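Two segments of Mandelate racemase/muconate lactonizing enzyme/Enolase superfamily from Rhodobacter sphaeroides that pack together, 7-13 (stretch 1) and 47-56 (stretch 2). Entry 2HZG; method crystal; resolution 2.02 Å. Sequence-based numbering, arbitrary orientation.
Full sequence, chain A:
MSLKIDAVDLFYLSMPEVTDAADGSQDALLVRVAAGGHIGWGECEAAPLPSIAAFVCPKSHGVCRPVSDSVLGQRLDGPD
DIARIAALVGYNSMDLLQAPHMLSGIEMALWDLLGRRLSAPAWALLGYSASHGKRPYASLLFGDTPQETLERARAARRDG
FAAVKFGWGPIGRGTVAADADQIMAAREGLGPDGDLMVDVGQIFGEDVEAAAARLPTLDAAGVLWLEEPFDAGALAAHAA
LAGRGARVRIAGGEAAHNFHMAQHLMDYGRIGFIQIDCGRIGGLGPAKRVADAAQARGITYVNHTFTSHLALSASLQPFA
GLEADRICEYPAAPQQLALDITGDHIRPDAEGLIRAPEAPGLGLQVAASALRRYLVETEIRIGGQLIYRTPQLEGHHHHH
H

Stretch 1 7-13: AVDLFYL
Stretch 2, residues 47-56: APLPSIAAFV

A helix laid antiparallel against a β-strand can be secured largely by side-chain packing, without a direct hydrogen bond, and residues 7–13 and 47–56 of this enolase-superfamily protein illustrate how. The strand is extended throughout (phi −83 to −153°, psi 109 to 146°); the helix, residues 48–56, keeps regular helical angles until Val56 (−117/−4°). Their axes approach to 9.3 Å at 165°, placing the CA of Leu10 7.1 Å from the CA of Ile52 and the CA of Tyr12 6.0 Å from the CA of Pro48.

Strand alternation directs Val8, Leu10 and Tyr12 toward the helix, while Asp9, Phe11 and Leu13 point away. Helical periodicity answers with Pro48, Ile52 and Phe55. Apolar packing dominates the 383 Å² buried in total; all six of these facing residues except the partly exposed Val8 are buried, where apolar side chains and rings suit a contact lacking direct hydrogen bonds. Val8 (t) sets CB 3.6 Å from CZ of Phe55, whose t rotamer (chi2 66°) places its ring beside Val8. Leu10 (m, t) brings CD1 to 3.6 Å from CB of Phe55 and 4.0 Å from CG1 of Ile52 (m, t), so that CD1 touches both helix residues. CD1 of Ile52 also lies 4.1 Å from CB of Tyr12, and CB of Leu49 4.2 Å from CE2 of Tyr12.

The Tyr12–Pro48 contact has a more defined geometry. Tyr12 (t, chi2 −13°) offers a ring face to Pro48, whose CB sits 3.5 Å from the centroid of the Tyr12 ring, 15° off its normal, in a CH–π interaction. Proline suits this first helical turn, where its lack of an amide hydrogen costs no helical hydrogen bond.

One water bridges the interface, donating to OH of Tyr12 (2.9 Å from the water O) and accepting from N of Leu49 (3.0 Å from the same O). This occupies a first-turn amide. Within the helical stretch, Ala47 at the N-cap position accepts at its O from Ser51 N (3.1 Å) and Ser51 OG (2.8 Å), with Ser51 in the m rotamer.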

ATOM      1  N   ALA A   7      17.126  20.257   6.242  1.00 18.51           N
ATOM      2  CA  ALA A   7      17.832  18.997   5.946  1.00 17.55           C
ATOM      3  C   ALA A   7      16.995  17.805   6.389  1.00 16.79           C
ATOM      4  O   ALA A   7      16.308  17.857   7.420  1.00 15.77           O
ATOM      5  CB  ALA A   7      19.221  18.959   6.643  1.00 17.69           C
ATOM      6  N   VAL A   8      17.048  16.739   5.606  1.00 16.81           N
ATOM      7  CA  VAL A   8      16.453  15.465   6.007  1.00 16.63           C
ATOM      8  C   VAL A   8      17.447  14.435   5.557  1.00 17.50           C
ATOM      9  O   VAL A   8      17.617  14.212   4.344  1.00 17.13           O
ATOM     10  CB  VAL A   8      15.081  15.175   5.344  1.00 17.23           C
ATOM     11  CG1 VAL A   8      14.493  13.839   5.865  1.00 16.77           C
ATOM     12  CG2 VAL A   8      14.096  16.326   5.553  1.00 15.53           C
ATOM     13  N   ASP A   9      18.120  13.821   6.532  1.00 16.38           N
ATOM     14  CA  ASP A   9      19.122  12.818   6.246  1.00 16.98           C
ATOM     15  C   ASP A   9      18.614  11.442   6.613  1.00 16.72           C
ATOM     16  O   ASP A   9      18.044  11.233   7.704  1.00 16.19           O
ATOM     17  CB  ASP A   9      20.441  13.118   6.973  1.00 16.43           C
ATOM     18  CG  ASP A   9      21.078  14.394   6.467  1.00 19.44           C
ATOM     19  OD1 ASP A   9      21.318  14.484   5.240  1.00 20.32           O
ATOM     20  OD2 ASP A   9      21.276  15.317   7.281  1.00 20.90           O
ATOM     21  N   LEU A  10      18.842  10.524   5.679  1.00 16.65           N
ATOM     22  CA  LEU A  10      18.309   9.168   5.729  1.00 16.49           C
ATOM     23  C   LEU A  10      19.448   8.175   5.891  1.00 15.91           C
ATOM     24  O   LEU A  10      20.329   8.100   5.036  1.00 16.83           O
ATOM     25  CB  LEU A  10      17.557   8.875   4.430  1.00 16.27           C
ATOM     26  CG  LEU A  10      16.457   9.865   3.987  1.00 17.52           C
ATOM     27  CD1 LEU A  10      15.699   9.337   2.734  1.00 15.86           C
ATOM     28  CD2 LEU A  10      15.477  10.160   5.129  1.00 14.90           C
ATOM     29  N   PHE A  11      19.390   7.392   6.966  1.00 15.80           N
ATOM     30  CA  PHE A  11      20.433   6.445   7.333  1.00 15.36           C
ATOM     31  C   PHE A  11      19.920   5.018   7.216  1.00 15.63           C
ATOM     32  O   PHE A  11      19.088   4.590   8.003  1.00 15.16           O
ATOM     33  CB  PHE A  11      20.887   6.716   8.770  1.00 15.54           C
ATOM     34  CG  PHE A  11      21.532   8.063   8.952  1.00 14.90           C
ATOM     35  CD1 PHE A  11      22.926   8.185   8.901  1.00 15.54           C
ATOM     36  CD2 PHE A  11      20.751   9.205   9.155  1.00 14.26           C
ATOM     37  CE1 PHE A  11      23.537   9.425   9.068  1.00 16.88           C
ATOM     38  CE2 PHE A  11      21.353  10.460   9.318  1.00 15.38           C
ATOM     39  CZ  PHE A  11      22.754  10.564   9.269  1.00 16.77           C
ATOM     40  N   TYR A  12      20.421   4.296   6.212  1.00 16.09           N
ATOM     41  CA  TYR A  12      20.078   2.888   6.019  1.00 16.08           C
ATOM     42  C   TYR A  12      21.002   2.102   6.951  1.00 15.56           C
ATOM     43  O   TYR A  12      22.206   2.074   6.739  1.00 15.89           O
ATOM     44  CB  TYR A  12      20.311   2.492   4.549  1.00 15.66           C
ATOM     45  CG  TYR A  12      19.867   1.093   4.096  1.00 15.61           C
ATOM     46  CD1 TYR A  12      19.520   0.078   5.006  1.00 16.45           C
ATOM     47  CD2 TYR A  12      19.852   0.778   2.731  1.00 16.95           C
ATOM     48  CE1 TYR A  12      19.135  -1.208   4.556  1.00 15.72           C
ATOM     49  CE2 TYR A  12      19.474  -0.491   2.270  1.00 15.79           C
ATOM     50  CZ  TYR A  12      19.120  -1.478   3.174  1.00 16.83           C
ATOM     51  OH  TYR A  12      18.746  -2.728   2.691  1.00 15.79           O
ATOM     52  N   LEU A  13      20.445   1.509   8.005  1.00 15.25           N
ATOM     53  CA  LEU A  13      21.257   0.714   8.910  1.00 14.93           C
ATOM     54  C   LEU A  13      20.948  -0.760   8.736  1.00 15.51           C
ATOM     55  O   LEU A  13      19.797  -1.115   8.495  1.00 14.55           O
ATOM     56  CB  LEU A  13      21.010   1.121  10.374  1.00 14.78           C
ATOM     57  CG  LEU A  13      21.261   2.593  10.733  1.00 15.08           C
ATOM     58  CD1 LEU A  13      21.160   2.743  12.252  1.00 15.18           C
ATOM     59  CD2 LEU A  13      22.613   3.062  10.200  1.00 13.41           C
ATOM     60  N   ALA A  47      10.996  -1.147   4.312  1.00 16.63           N
ATOM     61  CA  ALA A  47      12.149  -1.495   3.488  1.00 16.01           C
ATOM     62  C   ALA A  47      12.933  -0.213   3.224  1.00 15.19           C
ATOM     63  O   ALA A  47      12.403   0.724   2.633  1.00 14.63           O
ATOM     64  CB  ALA A  47      11.682  -2.159   2.173  1.00 15.65           C
ATOM     65  N   PRO A  48      14.179  -0.140   3.721  1.00 15.45           N
ATOM     66  CA  PRO A  48      14.928   1.112   3.610  1.00 14.90           C
ATOM     67  C   PRO A  48      15.190   1.637   2.208  1.00 15.00           C
ATOM     68  O   PRO A  48      14.996   2.816   2.000  1.00 14.65           O
ATOM     69  CB  PRO A  48      16.238   0.809   4.355  1.00 14.87           C
ATOM     70  CG  PRO A  48      15.851  -0.246   5.360  1.00 14.25           C
ATOM     71  CD  PRO A  48      14.932  -1.134   4.524  1.00 15.23           C
ATOM     72  N   LEU A  49      15.640   0.800   1.264  1.00 13.99           N
ATOM     73  CA  LEU A  49      15.963   1.333  -0.046  1.00 13.77           C
ATOM     74  C   LEU A  49      14.734   1.837  -0.830  1.00 13.13           C
ATOM     75  O   LEU A  49      14.795   2.913  -1.406  1.00 13.24           O
ATOM     76  CB  LEU A  49      16.822   0.371  -0.881  1.00 13.74           C
ATOM     77  CG  LEU A  49      17.212   0.829  -2.291  1.00 14.72           C
ATOM     78  CD1 LEU A  49      18.250   1.954  -2.223  1.00 13.44           C
ATOM     79  CD2 LEU A  49      17.773  -0.346  -3.089  1.00 15.56           C
ATOM     80  N   PRO A  50      13.638   1.053  -0.886  1.00 13.47           N
ATOM     81  CA  PRO A  50      12.411   1.577  -1.513  1.00 13.12           C
ATOM     82  C   PRO A  50      11.918   2.853  -0.853  1.00 13.71           C
ATOM     83  O   PRO A  50      11.417   3.742  -1.545  1.00 14.18           O
ATOM     84  CB  PRO A  50      11.402   0.440  -1.300  1.00 13.44           C
ATOM     85  CG  PRO A  50      12.243  -0.792  -1.271  1.00 13.92           C
ATOM     86  CD  PRO A  50      13.464  -0.346  -0.462  1.00 12.96           C
ATOM     87  N   SER A  51      12.056   2.951   0.475  1.00 13.54           N
ATOM     88  CA  SER A  51      11.692   4.173   1.189  1.00 13.88           C
ATOM     89  C   SER A  51      12.589   5.343   0.796  1.00 13.69           C
ATOM     90  O   SER A  51      12.079   6.421   0.497  1.00 13.48           O
ATOM     91  CB  SER A  51      11.715   3.964   2.710  1.00 13.21           C
ATOM     92  OG  SER A  51      10.808   2.943   3.066  1.00 16.41           O
ATOM     93  N   ILE A  52      13.909   5.136   0.793  1.00 13.76           N
ATOM     94  CA  ILE A  52      14.833   6.181   0.324  1.00 14.59           C
ATOM     95  C   ILE A  52      14.479   6.595  -1.115  1.00 14.86           C
ATOM     96  O   ILE A  52      14.449   7.783  -1.431  1.00 14.34           O
ATOM     97  CB  ILE A  52      16.330   5.733   0.375  1.00 14.57           C
ATOM     98  CG1 ILE A  52      16.826   5.600   1.830  1.00 14.89           C
ATOM     99  CG2 ILE A  52      17.211   6.712  -0.420  1.00 14.95           C
ATOM    100  CD1 ILE A  52      18.108   4.705   1.966  1.00 15.74           C
ATOM    101  N   ALA A  53      14.217   5.606  -1.982  1.00 15.39           N
ATOM    102  CA  ALA A  53      13.781   5.890  -3.358  1.00 15.59           C
ATOM    103  C   ALA A  53      12.514   6.749  -3.418  1.00 15.51           C
ATOM    104  O   ALA A  53      12.455   7.691  -4.213  1.00 16.40           O
ATOM    105  CB  ALA A  53      13.629   4.603  -4.171  1.00 16.09           C
ATOM    106  N   ALA A  54      11.526   6.458  -2.566  1.00 15.35           N
ATOM    107  CA  ALA A  54      10.325   7.292  -2.429  1.00 15.14           C
ATOM    108  C   ALA A  54      10.661   8.734  -2.025  1.00 14.89           C
ATOM    109  O   ALA A  54       9.998   9.675  -2.449  1.00 14.40           O
ATOM    110  CB  ALA A  54       9.289   6.651  -1.427  1.00 14.13           C
ATOM    111  N   PHE A  55      11.688   8.906  -1.199  1.00 15.12           N
ATOM    112  CA  PHE A  55      12.132  10.256  -0.797  1.00 15.35           C
ATOM    113  C   PHE A  55      12.750  11.108  -1.914  1.00 15.53           C
ATOM    114  O   PHE A  55      12.510  12.320  -1.969  1.00 15.71           O
ATOM    115  CB  PHE A  55      13.102  10.210   0.403  1.00 14.98           C
ATOM    116  CG  PHE A  55      13.214  11.521   1.109  1.00 14.61           C
ATOM    117  CD1 PHE A  55      12.122  12.047   1.790  1.00 14.33           C
ATOM    118  CD2 PHE A  55      14.388  12.270   1.040  1.00 15.22           C
ATOM    119  CE1 PHE A  55      12.200  13.284   2.412  1.00 14.42           C
ATOM    120  CE2 PHE A  55      14.475  13.521   1.675  1.00 14.85           C
ATOM    121  CZ  PHE A  55      13.386  14.022   2.350  1.00 14.18           C
ATOM    122  N   VAL A  56      13.539  10.481  -2.788  1.00 15.73           N
ATOM    123  CA  VAL A  56      14.378  11.232  -3.739  1.00 16.37           C
ATOM    124  C   VAL A  56      14.065  11.041  -5.224  1.00 16.79           C
ATOM    125  O   VAL A  56      14.713  11.658  -6.052  1.00 16.52           O
ATOM    126  CB  VAL A  56      15.902  10.900  -3.552  1.00 15.41           C
ATOM    127  CG1 VAL A  56      16.349  11.225  -2.093  1.00 15.84           C
ATOM    128  CG2 VAL A  56      16.204   9.412  -3.914  1.00 14.91           C
TER
HETATM  129  O   HOH W   1      16.175  -2.111   1.519  1.00 15.19           O